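Local structure of ecdysteroid-phosphate phosphatase (Bombyx mori, 3C7T) at residues H46-K51 with P135-K140; D31-V34 with L40-K43; D163-R168 with L196-G201; K150-M155 with M173-N178; L10-R15 with A90-E95. The protein dephosphorylates ecdysteroid phosphates, chiefly ecdysone 22-phosphate, to release the active hormones through its C-terminal phosphoglycerate-mutase-like domain, and also has protein tyrosine phosphatase activity. All coordinates share one frame; numbering follows the deposited sequence.

Interaction 1 of 5, residues H46-K51 with P135-K140; sequences HRAGGK and PIELCK
A type I beta turn from Arg47 to Gly50 leads into helix 50-56, and the backbone of its second residue, Ala48, meets Glu137 of helix 135-140. Glu137 does most of the work. Its CG lies beside the backbone N and anti to the carbonyl carbon (chi1 -75°), and the extended chain beyond carries the carboxylate across to the turn. Ala48 N donates to Glu137 OE2 at 2.8 Å. The bond is bent, 138° at the hydrogen, and the N-H comes from above the carboxylate plane, 44° out of it. The methyl group of Ala48 lies beside the same oxygen, with CB 3.4 Å from Glu137 OE2. The second oxygen, OE1, turns back to its own helix and accepts from Thr134 N, just before the first turn. A water adds a second link between the backbones: it donates to His46 O at 2.7 Å and to Glu137 O at 2.9 Å. Arg47 runs the other way. Its guanidinium forms salt bridges with Asp131 and Asp57, and it makes a cation-pi contact with Tyr54. The join therefore rests on polar links to backbone atoms, with little apolar packing. Each carboxylate oxygen has its own backbone N-H, which should fix the rotation of the group and probably keeps it ionised.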
# COMPACT_ATOMS: atom_id res chain seq x y z
N HIS A 46 15.96 -6.85 16.71
CA HIS A 46 16.63 -8.02 17.22
C HIS A 46 15.61 -9.02 17.78
O HIS A 46 14.61 -8.65 18.42
CB HIS A 46 17.63 -7.61 18.31
CG HIS A 46 18.16 -8.78 19.09
ND1 HIS A 46 19.07 -9.67 18.57
CD2 HIS A 46 17.88 -9.21 20.35
CE1 HIS A 46 19.34 -10.59 19.48
NE2 HIS A 46 18.64 -10.33 20.57
N ARG A 47 15.86 -10.30 17.53
CA ARG A 47 15.08 -11.36 18.18
C ARG A 47 16.03 -12.50 18.49
O ARG A 47 17.04 -12.67 17.80
CB ARG A 47 13.93 -11.82 17.29
CG ARG A 47 14.36 -12.45 15.96
CD ARG A 47 13.14 -12.75 15.10
NE ARG A 47 12.28 -13.81 15.64
CZ ARG A 47 11.05 -14.05 15.21
NH1 ARG A 47 10.52 -13.30 14.25
NH2 ARG A 47 10.32 -15.03 15.75
N ALA A 48 15.70 -13.28 19.51
CA ALA A 48 16.59 -14.36 19.96
C ALA A 48 16.93 -15.34 18.85
O ALA A 48 18.06 -15.83 18.78
CB ALA A 48 15.98 -15.09 21.14
N GLY A 49 15.97 -15.62 17.97
CA GLY A 49 16.17 -16.58 16.89
C GLY A 49 16.88 -15.99 15.68
O GLY A 49 17.14 -16.69 14.73
N GLY A 50 17.19 -14.70 15.72
CA GLY A 50 17.89 -14.03 14.62
C GLY A 50 17.23 -14.27 13.28
O GLY A 50 16.01 -14.43 13.20
N LYS A 51 18.03 -14.32 12.21
CA LYS A 51 17.45 -14.42 10.87
C LYS A 51 16.63 -15.71 10.65
O LYS A 51 15.62 -15.70 9.93
CB LYS A 51 18.51 -14.17 9.78
CG LYS A 51 19.46 -15.31 9.54
CD LYS A 51 20.65 -14.87 8.71
CE LYS A 51 21.69 -15.99 8.68
NZ LYS A 51 22.89 -15.64 7.87
N PRO A 135 7.11 -10.76 24.32
CA PRO A 135 6.60 -9.41 24.64
C PRO A 135 7.71 -8.36 24.85
O PRO A 135 7.61 -7.26 24.32
CB PRO A 135 5.78 -9.63 25.90
CG PRO A 135 5.25 -11.04 25.73
CD PRO A 135 6.36 -11.80 25.05
N ILE A 136 8.78 -8.70 25.58
CA ILE A 136 9.90 -7.75 25.68
C ILE A 136 10.59 -7.43 24.34
O ILE A 136 10.88 -6.26 24.06
CB ILE A 136 10.94 -8.13 26.79
CG1 ILE A 136 12.13 -7.17 26.75
CG2 ILE A 136 11.37 -9.57 26.66
CD1 ILE A 136 12.92 -7.06 28.05
N GLU A 137 10.85 -8.44 23.50
CA GLU A 137 11.43 -8.20 22.17
C GLU A 137 10.51 -7.37 21.27
O GLU A 137 10.98 -6.54 20.48
CB GLU A 137 11.75 -9.51 21.45
CG GLU A 137 12.98 -10.22 21.97
CD GLU A 137 13.08 -11.67 21.51
OE1 GLU A 137 12.05 -12.24 21.11
OE2 GLU A 137 14.20 -12.23 21.57
N LEU A 138 9.20 -7.60 21.40
CA LEU A 138 8.17 -6.87 20.65
C LEU A 138 8.12 -5.40 21.08
O LEU A 138 8.10 -4.50 20.24
CB LEU A 138 6.80 -7.54 20.82
CG LEU A 138 6.67 -8.93 20.18
CD1 LEU A 138 5.37 -9.64 20.56
CD2 LEU A 138 6.79 -8.86 18.68
N CYS A 139 8.14 -5.15 22.39
CA CYS A 139 8.20 -3.78 22.90
C CYS A 139 9.47 -3.04 22.44
O CYS A 139 9.39 -1.87 22.03
CB CYS A 139 8.05 -3.77 24.42
SG CYS A 139 6.37 -4.16 24.94
N LYS A 140 10.61 -3.73 22.46
CA LYS A 140 11.86 -3.15 21.96
C LYS A 140 11.78 -2.83 20.46
O LYS A 140 12.39 -1.86 19.99
CB LYS A 140 13.09 -4.02 22.27
CG LYS A 140 14.40 -3.42 21.72
CD LYS A 140 15.65 -3.77 22.54
CE LYS A 140 16.75 -2.72 22.30
NZ LYS A 140 16.42 -1.36 22.81
O HOH W 1 13.73 -6.47 19.68

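Interaction 2 of 5, residues D31-V34 with L40-K43; sequences DTYV and LPLK
Tyr33 reaches Pro41 because its CG stands opposite the backbone N, beside the carbonyl carbon (chi1 172°), which swings the phenol over to the loop. Leu40 is turned differently: its CG sits beside its own N (chi1 -74°), and CB is the part that meets the phenol oxygen. Tyr33 OH donates to Pro41 O at 2.7 Å. The hydroxyl lies in the carbonyl plane, on a lone pair, with a C=O...donor angle of 137°. The acceptor in turn lies at the ring edge, in the ring plane, so the bond continues the flat outline of the tyrosine. Around this bond the hydroxyl is closely packed. Leu40 CB is 3.3 Å from Tyr33 OH, and Pro41 CD is 3.7 Å from the same oxygen. Further back along the ring, Tyr33 CE2 comes 3.9 Å from Lys43 CA, an oblique approach. Leu42 O lies near the ring plane, also at the edge. Leu42 and Lys43 direct their CB atoms away from the strand, and Leu42 packs on Met77 of the second subunit. Leu40 is buried and also touches Val16, Tyr20 and Cys27. Tyr33 also touches Cys27 and Leu44. One tyrosine thus ties the loop to the strand through a main-chain carbonyl. The arrangement belongs to the small antiparallel pair of strands 28-29 and 32-33, and to the loop that follows it on the way to helix 50-56.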
# COMPACT_ATOMS: atom_id res chain seq x y z
N ASP A 31 25.14 -11.53 8.45
CA ASP A 31 24.21 -11.41 9.59
C ASP A 31 23.56 -10.04 9.76
O ASP A 31 22.81 -9.81 10.73
CB ASP A 31 24.84 -11.87 10.91
CG ASP A 31 24.70 -13.38 11.13
OD1 ASP A 31 23.74 -13.98 10.60
OD2 ASP A 31 25.56 -13.94 11.85
N THR A 32 23.83 -9.13 8.82
CA THR A 32 23.22 -7.80 8.83
C THR A 32 22.18 -7.66 7.72
O THR A 32 22.49 -7.83 6.54
CB THR A 32 24.28 -6.70 8.70
OG1 THR A 32 25.23 -6.86 9.76
CG2 THR A 32 23.66 -5.33 8.80
N TYR A 33 20.96 -7.34 8.13
CA TYR A 33 19.83 -7.11 7.20
C TYR A 33 20.06 -5.85 6.37
O TYR A 33 20.37 -4.80 6.92
CB TYR A 33 18.54 -6.98 7.99
CG TYR A 33 17.34 -6.56 7.14
CD1 TYR A 33 16.79 -7.44 6.20
CD2 TYR A 33 16.77 -5.29 7.28
CE1 TYR A 33 15.70 -7.06 5.42
CE2 TYR A 33 15.67 -4.90 6.52
CZ TYR A 33 15.15 -5.79 5.58
OH TYR A 33 14.07 -5.41 4.81
N VAL A 34 19.91 -5.98 5.05
CA VAL A 34 19.94 -4.82 4.15
C VAL A 34 18.59 -4.78 3.46
O VAL A 34 18.16 -5.79 2.91
CB VAL A 34 21.03 -4.96 3.06
CG1 VAL A 34 20.90 -3.84 2.01
CG2 VAL A 34 22.47 -5.01 3.68
N LEU A 40 9.91 -3.95 1.57
CA LEU A 40 10.45 -4.69 2.72
C LEU A 40 10.59 -3.79 3.97
O LEU A 40 10.67 -2.55 3.85
CB LEU A 40 11.82 -5.32 2.38
CG LEU A 40 11.80 -6.55 1.48
CD1 LEU A 40 13.17 -6.86 0.96
CD2 LEU A 40 11.23 -7.77 2.21
N PRO A 41 10.63 -4.40 5.17
CA PRO A 41 10.83 -3.58 6.38
C PRO A 41 12.07 -2.68 6.27
O PRO A 41 13.06 -3.06 5.66
CB PRO A 41 11.03 -4.62 7.48
CG PRO A 41 10.29 -5.85 6.96
CD PRO A 41 10.49 -5.84 5.48
N LEU A 42 12.00 -1.49 6.87
CA LEU A 42 13.16 -0.59 6.90
C LEU A 42 14.33 -1.21 7.68
O LEU A 42 15.51 -1.06 7.30
CB LEU A 42 12.76 0.73 7.54
CG LEU A 42 11.83 1.64 6.72
CD1 LEU A 42 11.35 2.82 7.56
CD2 LEU A 42 12.56 2.10 5.49
N LYS A 43 14.00 -1.91 8.76
CA LYS A 43 14.98 -2.59 9.60
C LYS A 43 14.25 -3.73 10.28
O LYS A 43 13.02 -3.73 10.34
CB LYS A 43 15.54 -1.62 10.66
CG LYS A 43 14.54 -1.23 11.75
CD LYS A 43 15.17 -0.28 12.78
CE LYS A 43 16.01 -1.05 13.80
NZ LYS A 43 16.71 -0.15 14.77

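Interaction 3 of 5, residues D163-R168 with L196-G201; sequences DEFFKR and LDQMVG
Gln198 leaves helix 193-204 with its CB directed at Phe165 and Phe166 of helix 162-179. CG lies beside the backbone N (chi1 -72°), and the chain is extended beyond it. CG meets the ring of Phe166, 4.1 Å from CE1, approaching obliquely. CD comes next and lies 3.7 Å from Phe165 CZ. At the tip, OE1 is 3.8 Å from Phe165 CZ, and NE2 is nearer still, 3.4 Å from the same atom. The amide plane is inclined by 33° to the Phe165 ring but stands nearly upright to that of Phe166, at 84°. NE2 also donates to a water at 2.8 Å, and this water donates to Phe166 O at 2.7 Å. The buried amide nitrogen thus gains a hydrogen-bond partner and a link to the opposite helix. The two phenylalanines brace each other, with Phe165 CE2 over the rim of one Phe166 face. Around them, Phe165 meets Phe121 and Phe166 stacks on Tyr216. Gln198 also touches Met173, further along helix 162-179. On helix 193-204, Leu196 and Met199 pack on strand 5-11 of the central sheet, while Leu196, Asp197 and Val200 reach the second subunit.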
# COMPACT_ATOMS: atom_id res chain seq x y z
N ASP A 163 -10.03 -30.52 16.77
CA ASP A 163 -10.86 -30.23 17.94
C ASP A 163 -10.14 -29.38 18.99
O ASP A 163 -10.72 -28.43 19.52
CB ASP A 163 -11.37 -31.53 18.58
CG ASP A 163 -12.62 -32.08 17.88
OD1 ASP A 163 -12.97 -31.58 16.78
OD2 ASP A 163 -13.25 -33.00 18.44
N GLU A 164 -8.89 -29.74 19.28
CA GLU A 164 -8.07 -29.02 20.25
C GLU A 164 -7.80 -27.59 19.79
O GLU A 164 -7.78 -26.66 20.60
CB GLU A 164 -6.74 -29.75 20.44
CG GLU A 164 -6.84 -31.01 21.30
CD GLU A 164 -5.66 -31.96 21.14
OE1 GLU A 164 -4.84 -31.81 20.19
OE2 GLU A 164 -5.56 -32.90 21.97
N PHE A 165 -7.60 -27.43 18.49
CA PHE A 165 -7.39 -26.11 17.91
C PHE A 165 -8.60 -25.22 18.13
O PHE A 165 -8.47 -24.11 18.66
CB PHE A 165 -7.01 -26.19 16.42
CG PHE A 165 -7.30 -24.92 15.66
CD1 PHE A 165 -6.53 -23.78 15.87
CD2 PHE A 165 -8.34 -24.87 14.75
CE1 PHE A 165 -6.80 -22.60 15.18
CE2 PHE A 165 -8.62 -23.66 14.04
CZ PHE A 165 -7.85 -22.55 14.28
N PHE A 166 -9.78 -25.70 17.75
CA PHE A 166 -10.97 -24.89 17.92
C PHE A 166 -11.32 -24.59 19.38
O PHE A 166 -11.84 -23.53 19.71
CB PHE A 166 -12.15 -25.47 17.15
CG PHE A 166 -12.10 -25.20 15.68
CD1 PHE A 166 -12.26 -23.91 15.19
CD2 PHE A 166 -11.90 -26.23 14.77
CE1 PHE A 166 -12.21 -23.65 13.81
CE2 PHE A 166 -11.85 -25.99 13.39
CZ PHE A 166 -12.01 -24.69 12.91
N LYS A 167 -11.00 -25.54 20.26
CA LYS A 167 -11.23 -25.36 21.69
C LYS A 167 -10.38 -24.21 22.25
O LYS A 167 -10.88 -23.38 23.01
CB LYS A 167 -10.97 -26.68 22.42
CG LYS A 167 -11.19 -26.67 23.95
CD LYS A 167 -12.59 -26.24 24.32
CE LYS A 167 -12.85 -26.46 25.80
NZ LYS A 167 -14.16 -25.92 26.21
N ARG A 168 -9.09 -24.21 21.89
CA ARG A 168 -8.13 -23.15 22.17
C ARG A 168 -8.73 -21.79 21.84
O ARG A 168 -8.81 -20.90 22.69
CB ARG A 168 -6.92 -23.28 21.23
CG ARG A 168 -5.80 -24.17 21.66
CD ARG A 168 -4.47 -23.58 21.25
NE ARG A 168 -4.07 -23.89 19.88
CZ ARG A 168 -3.97 -23.00 18.89
NH1 ARG A 168 -4.26 -21.72 19.09
NH2 ARG A 168 -3.56 -23.39 17.69
N LEU A 196 -11.75 -15.07 11.80
CA LEU A 196 -13.07 -14.50 11.55
C LEU A 196 -14.17 -15.53 11.81
O LEU A 196 -15.11 -15.24 12.56
CB LEU A 196 -13.18 -13.91 10.13
CG LEU A 196 -12.56 -12.51 9.95
CD1 LEU A 196 -11.03 -12.48 10.14
CD2 LEU A 196 -12.91 -11.97 8.55
N ASP A 197 -14.05 -16.72 11.22
CA ASP A 197 -14.98 -17.83 11.51
C ASP A 197 -14.92 -18.31 12.97
O ASP A 197 -15.94 -18.70 13.55
CB ASP A 197 -14.75 -19.01 10.57
CG ASP A 197 -15.51 -18.87 9.25
OD1 ASP A 197 -16.24 -17.86 9.07
OD2 ASP A 197 -15.40 -19.79 8.41
N GLN A 198 -13.74 -18.27 13.59
CA GLN A 198 -13.62 -18.60 15.03
C GLN A 198 -14.41 -17.64 15.92
O GLN A 198 -15.08 -18.04 16.91
CB GLN A 198 -12.17 -18.63 15.47
CG GLN A 198 -11.39 -19.81 14.95
CD GLN A 198 -9.97 -19.77 15.42
OE1 GLN A 198 -9.16 -18.99 14.91
NE2 GLN A 198 -9.66 -20.58 16.42
N MET A 199 -14.35 -16.36 15.59
CA MET A 199 -15.07 -15.35 16.36
C MET A 199 -16.57 -15.54 16.28
O MET A 199 -17.26 -15.48 17.31
CB MET A 199 -14.71 -13.92 15.91
CG MET A 199 -15.63 -12.88 16.53
SD MET A 199 -15.57 -11.25 15.78
CE MET A 199 -16.24 -11.53 14.14
N VAL A 200 -17.07 -15.75 15.06
CA VAL A 200 -18.50 -15.99 14.84
C VAL A 200 -18.94 -17.23 15.62
O VAL A 200 -19.92 -17.18 16.36
CB VAL A 200 -18.83 -16.18 13.34
CG1 VAL A 200 -20.30 -16.60 13.15
CG2 VAL A 200 -18.51 -14.90 12.55
N GLY A 201 -18.22 -18.34 15.46
CA GLY A 201 -18.53 -19.56 16.21
C GLY A 201 -18.47 -19.43 17.73
O GLY A 201 -19.29 -20.03 18.43
O HOH W 2 -11.83 -21.65 17.73

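Interaction 4 of 5, residues K150-M155 with M173-N178; sequences KPYVEM and MQAAVN
The ring of Tyr152 lies flat over the methyl group of Ala175, on helix 162-179. Ala175 CB sits 3.5 Å from the ring centroid and only 8° off the ring normal, a well-centred CH-pi contact over one face. Ala175 CB is 3.6 to 3.9 Å from the six ring carbons of Tyr152. CG of Tyr152 stands anti to the carbonyl carbon (chi1 -62°), and this carries the ring from the loop across the helix surface. The far edge of the ring reaches the next residue. Tyr152 CE2 is 3.7 Å from Ala176 N, reached obliquely, and 4.2 Å from Ala176 CB. Tyr152 OH passes over the helix backbone, 3.9 Å from Ala176 CA. It is hydrogen-bonded to Asp179 at the end of the same helix. At the other end of the residue, Tyr152 N is bound by Glu115, which also takes Val153 N. Ala176 also touches Phe189 of strand 187-191, so the helix packs there on the central sheet. Two small alanines let the aromatic ring lie close to the helix, so dispersion and CH-pi attraction hold the face, while the bond to Asp179 anchors the polar end.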
# COMPACT_ATOMS: atom_id res chain seq x y z
N LYS A 150 -1.62 -11.64 31.13
CA LYS A 150 -1.50 -13.08 31.39
C LYS A 150 -2.48 -13.83 30.48
O LYS A 150 -3.70 -13.71 30.63
CB LYS A 150 -1.72 -13.39 32.88
CG LYS A 150 -0.55 -12.92 33.78
CD LYS A 150 -0.99 -12.64 35.22
CE LYS A 150 0.05 -11.79 35.98
NZ LYS A 150 0.12 -10.36 35.51
N PRO A 151 -1.95 -14.57 29.47
CA PRO A 151 -2.77 -15.21 28.43
C PRO A 151 -3.75 -16.25 28.94
O PRO A 151 -3.45 -16.96 29.91
CB PRO A 151 -1.73 -15.89 27.52
CG PRO A 151 -0.45 -15.20 27.81
CD PRO A 151 -0.52 -14.83 29.26
N TYR A 152 -4.89 -16.36 28.27
CA TYR A 152 -5.89 -17.39 28.58
C TYR A 152 -5.42 -18.79 28.25
O TYR A 152 -5.82 -19.76 28.92
CB TYR A 152 -7.21 -17.11 27.87
CG TYR A 152 -7.85 -15.82 28.28
CD1 TYR A 152 -8.25 -15.61 29.61
CD2 TYR A 152 -8.05 -14.80 27.36
CE1 TYR A 152 -8.84 -14.40 29.99
CE2 TYR A 152 -8.64 -13.60 27.73
CZ TYR A 152 -9.04 -13.41 29.04
OH TYR A 152 -9.62 -12.24 29.40
N VAL A 153 -4.60 -18.90 27.21
CA VAL A 153 -4.12 -20.18 26.72
C VAL A 153 -2.61 -20.18 26.69
O VAL A 153 -1.97 -19.27 26.16
CB VAL A 153 -4.68 -20.52 25.30
CG1 VAL A 153 -3.98 -21.73 24.73
CG2 VAL A 153 -6.19 -20.76 25.35
N GLU A 154 -2.06 -21.21 27.32
CA GLU A 154 -0.66 -21.55 27.24
C GLU A 154 -0.58 -22.55 26.10
O GLU A 154 -1.38 -23.49 26.04
CB GLU A 154 -0.25 -22.22 28.57
CG GLU A 154 1.06 -23.00 28.54
CD GLU A 154 2.25 -22.16 28.99
OE1 GLU A 154 2.35 -21.89 30.22
OE2 GLU A 154 3.07 -21.78 28.12
N MET A 155 0.36 -22.36 25.18
CA MET A 155 0.42 -23.26 24.04
C MET A 155 1.84 -23.75 23.73
O MET A 155 2.81 -22.99 23.83
CB MET A 155 -0.22 -22.59 22.83
CG MET A 155 -0.49 -23.51 21.67
SD MET A 155 -0.61 -22.49 20.20
CE MET A 155 1.03 -21.76 20.15
N MET A 173 -11.38 -16.55 23.09
CA MET A 173 -12.32 -15.55 22.60
C MET A 173 -13.51 -15.35 23.52
O MET A 173 -13.95 -14.22 23.73
CB MET A 173 -12.80 -15.90 21.20
CG MET A 173 -11.74 -15.65 20.13
SD MET A 173 -12.33 -16.14 18.49
CE MET A 173 -11.07 -15.41 17.43
N GLN A 174 -14.03 -16.44 24.08
CA GLN A 174 -15.12 -16.31 25.07
C GLN A 174 -14.64 -15.68 26.36
O GLN A 174 -15.32 -14.82 26.93
CB GLN A 174 -15.77 -17.65 25.33
CG GLN A 174 -16.45 -18.26 24.09
CD GLN A 174 -17.28 -19.48 24.43
OE1 GLN A 174 -17.05 -20.15 25.45
NE2 GLN A 174 -18.26 -19.78 23.58
N ALA A 175 -13.46 -16.09 26.83
CA ALA A 175 -12.88 -15.46 28.01
C ALA A 175 -12.74 -13.94 27.82
O ALA A 175 -13.16 -13.18 28.68
CB ALA A 175 -11.55 -16.09 28.39
N ALA A 176 -12.19 -13.52 26.68
CA ALA A 176 -12.01 -12.10 26.38
C ALA A 176 -13.33 -11.35 26.38
O ALA A 176 -13.39 -10.23 26.90
CB ALA A 176 -11.29 -11.90 25.02
N VAL A 177 -14.36 -11.95 25.79
CA VAL A 177 -15.68 -11.31 25.68
C VAL A 177 -16.39 -11.27 27.06
O VAL A 177 -17.01 -10.26 27.44
CB VAL A 177 -16.54 -12.00 24.61
CG1 VAL A 177 -17.99 -11.57 24.71
CG2 VAL A 177 -16.01 -11.69 23.22
N ASN A 178 -16.29 -12.38 27.79
CA ASN A 178 -16.83 -12.42 29.17
C ASN A 178 -16.14 -11.45 30.13
O ASN A 178 -16.83 -10.73 30.86
CB ASN A 178 -16.80 -13.84 29.72
CG ASN A 178 -17.87 -14.73 29.08
OD1 ASN A 178 -18.95 -14.26 28.73
ND2 ASN A 178 -17.57 -16.01 28.94

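Interaction 5 of 5, residues L10-R15 with A90-E95; sequences LRHGER and ALRCVE. With WO4 (tungstate(VI)ion), chain E.
His12 and Arg92 form the tight part of this contact, at the tungstate site of the histidine phosphatase fold. Arg92 CD rests over the centre of the imidazole, 3.6 Å from its centroid, and the guanidinium stands almost perpendicular to the ring. Arg11 CG lies over the rim of the opposite face. His12 CG is placed between backbone N and carbonyl carbon (chi1 58°), which turns the ring toward the helix. His12 ND1 donates to Gly13 O at 2.8 Å, nearly in the ring plane, and NE2 thereby points at tungsten, 2.5 Å away. Packing is looser on the Cys93 side, where SG is 4.3 Å from His12 CB. Partly exposed Arg15 forms the outer side. Its guanidinium stacks on that of Arg92, centres 3.8 Å apart, and a salt bridge to Asp17 holds it.

The arginines share out the anion. Arg92 NE and NH2 both grip O4, with NE at 2.7 Å. Arg11 NE takes O1 at 2.7 Å. O3 accepts from Arg11 NH2 and from Arg15 NH1. His192, Ala193 and Lys224 also bind the tungstate, and Glu120 lies in the same pocket. Tungsten is five-coordinate, close to a trigonal bipyramid with His12 NE2 and tungstate O2 at the apices, about 176° apart. This resembles in-line phosphoryl transfer to the histidine of the tele-phosphohistidine intermediate, with the arginines probably balancing the negative charge.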
# COMPACT_ATOMS: atom_id res chain seq x y z
N LEU A 10 -9.91 -9.58 12.65
CA LEU A 10 -9.13 -9.02 11.54
C LEU A 10 -8.01 -9.98 11.13
O LEU A 10 -7.21 -10.39 11.97
CB LEU A 10 -8.54 -7.68 11.99
CG LEU A 10 -7.67 -6.84 11.05
CD1 LEU A 10 -8.49 -6.31 9.86
CD2 LEU A 10 -7.07 -5.70 11.78
N ARG A 11 -7.95 -10.35 9.85
CA ARG A 11 -6.77 -11.11 9.36
C ARG A 11 -5.54 -10.17 9.27
O ARG A 11 -5.67 -8.96 9.02
CB ARG A 11 -7.04 -11.75 7.98
CG ARG A 11 -5.97 -12.73 7.55
CD ARG A 11 -6.18 -13.22 6.12
NE ARG A 11 -5.05 -14.02 5.69
CZ ARG A 11 -4.67 -14.15 4.41
NH1 ARG A 11 -5.31 -13.53 3.42
NH2 ARG A 11 -3.60 -14.87 4.11
N HIS A 12 -4.35 -10.73 9.47
CA HIS A 12 -3.12 -9.96 9.36
C HIS A 12 -2.99 -9.38 7.93
O HIS A 12 -3.67 -9.84 6.99
CB HIS A 12 -1.94 -10.87 9.65
CG HIS A 12 -1.88 -12.05 8.73
ND1 HIS A 12 -1.51 -11.95 7.40
CD2 HIS A 12 -2.19 -13.35 8.94
CE1 HIS A 12 -1.57 -13.15 6.84
NE2 HIS A 12 -2.01 -14.01 7.75
N GLY A 13 -2.10 -8.40 7.76
CA GLY A 13 -1.88 -7.79 6.47
C GLY A 13 -0.92 -8.62 5.63
O GLY A 13 -0.55 -9.75 6.01
N GLU A 14 -0.51 -8.06 4.49
CA GLU A 14 0.38 -8.73 3.52
C GLU A 14 1.68 -9.24 4.15
O GLU A 14 2.36 -8.49 4.84
CB GLU A 14 0.71 -7.76 2.38
CG GLU A 14 1.63 -8.34 1.30
CD GLU A 14 1.92 -7.36 0.18
OE1 GLU A 14 2.73 -6.42 0.36
OE2 GLU A 14 1.34 -7.56 -0.92
N ARG A 15 2.01 -10.51 3.88
CA ARG A 15 3.20 -11.14 4.48
C ARG A 15 4.44 -11.01 3.60
O ARG A 15 4.37 -11.23 2.37
CB ARG A 15 2.92 -12.65 4.66
CG ARG A 15 1.96 -12.95 5.81
CD ARG A 15 1.47 -14.36 5.74
NE ARG A 15 2.53 -15.38 5.91
CZ ARG A 15 2.29 -16.65 6.25
NH1 ARG A 15 1.04 -17.07 6.45
NH2 ARG A 15 3.29 -17.52 6.41
N ALA A 90 1.93 -14.66 16.42
CA ALA A 90 2.66 -14.55 15.14
C ALA A 90 3.04 -13.09 14.92
O ALA A 90 2.20 -12.18 15.10
CB ALA A 90 1.81 -15.06 13.97
N LEU A 91 4.28 -12.86 14.47
CA LEU A 91 4.76 -11.49 14.30
C LEU A 91 3.87 -10.69 13.36
O LEU A 91 3.63 -9.49 13.62
CB LEU A 91 6.19 -11.43 13.78
CG LEU A 91 6.70 -10.02 13.48
CD1 LEU A 91 6.71 -9.14 14.76
CD2 LEU A 91 8.08 -10.07 12.75
N ARG A 92 3.39 -11.32 12.30
CA ARG A 92 2.49 -10.62 11.34
C ARG A 92 1.21 -10.10 12.00
O ARG A 92 0.67 -9.05 11.62
CB ARG A 92 2.17 -11.53 10.15
CG ARG A 92 1.49 -12.84 10.55
CD ARG A 92 1.37 -13.75 9.34
NE ARG A 92 0.86 -15.11 9.58
CZ ARG A 92 1.59 -16.16 9.98
NH1 ARG A 92 2.89 -16.03 10.30
NH2 ARG A 92 1.01 -17.35 10.10
N CYS A 93 0.72 -10.83 13.00
CA CYS A 93 -0.51 -10.45 13.69
C CYS A 93 -0.26 -9.31 14.68
O CYS A 93 -1.05 -8.34 14.76
CB CYS A 93 -1.14 -11.66 14.38
SG CYS A 93 -1.40 -13.06 13.26
N VAL A 94 0.82 -9.41 15.44
CA VAL A 94 1.18 -8.30 16.35
C VAL A 94 1.48 -7.01 15.56
O VAL A 94 1.06 -5.91 15.95
CB VAL A 94 2.36 -8.67 17.27
CG1 VAL A 94 2.59 -7.54 18.28
CG2 VAL A 94 2.06 -9.99 18.02
N GLU A 95 2.17 -7.13 14.43
CA GLU A 95 2.39 -5.94 13.61
C GLU A 95 1.11 -5.41 13.02
O GLU A 95 0.95 -4.20 12.93
CB GLU A 95 3.42 -6.20 12.52
CG GLU A 95 4.83 -6.48 13.07
CD GLU A 95 5.86 -6.62 11.93
OE1 GLU A 95 5.56 -7.30 10.92
OE2 GLU A 95 6.98 -6.06 12.05
W WO4 E . -2.51 -16.43 7.51
O1 WO4 E . -4.35 -15.86 7.59
O2 WO4 E . -2.83 -18.38 7.23
O3 WO4 E . -1.38 -16.00 5.93
O4 WO4 E . -1.49 -16.42 9.18

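In the fold
Interaction 5 lies near the centre of the chain, joining the loop after strand 5-11 to the start of helix 91-104. Interaction 1 is centred 16 Å from it and crosses it along the chain; Leu138 packs on Leu91 and Val94. Both segments of interaction 2 fall between those of interaction 5, and a weak ion pair from Asp31 to Lys51 links it to interaction 1. Interactions 3 and 4 lie on the other side of the chain's centre from interaction 2, about 35 Å and 34 Å away between centres. They share helix 162-179, and Met173 joins them. Through Leu196, interaction 3 packs on strand 5-11, the strand that leads to His12.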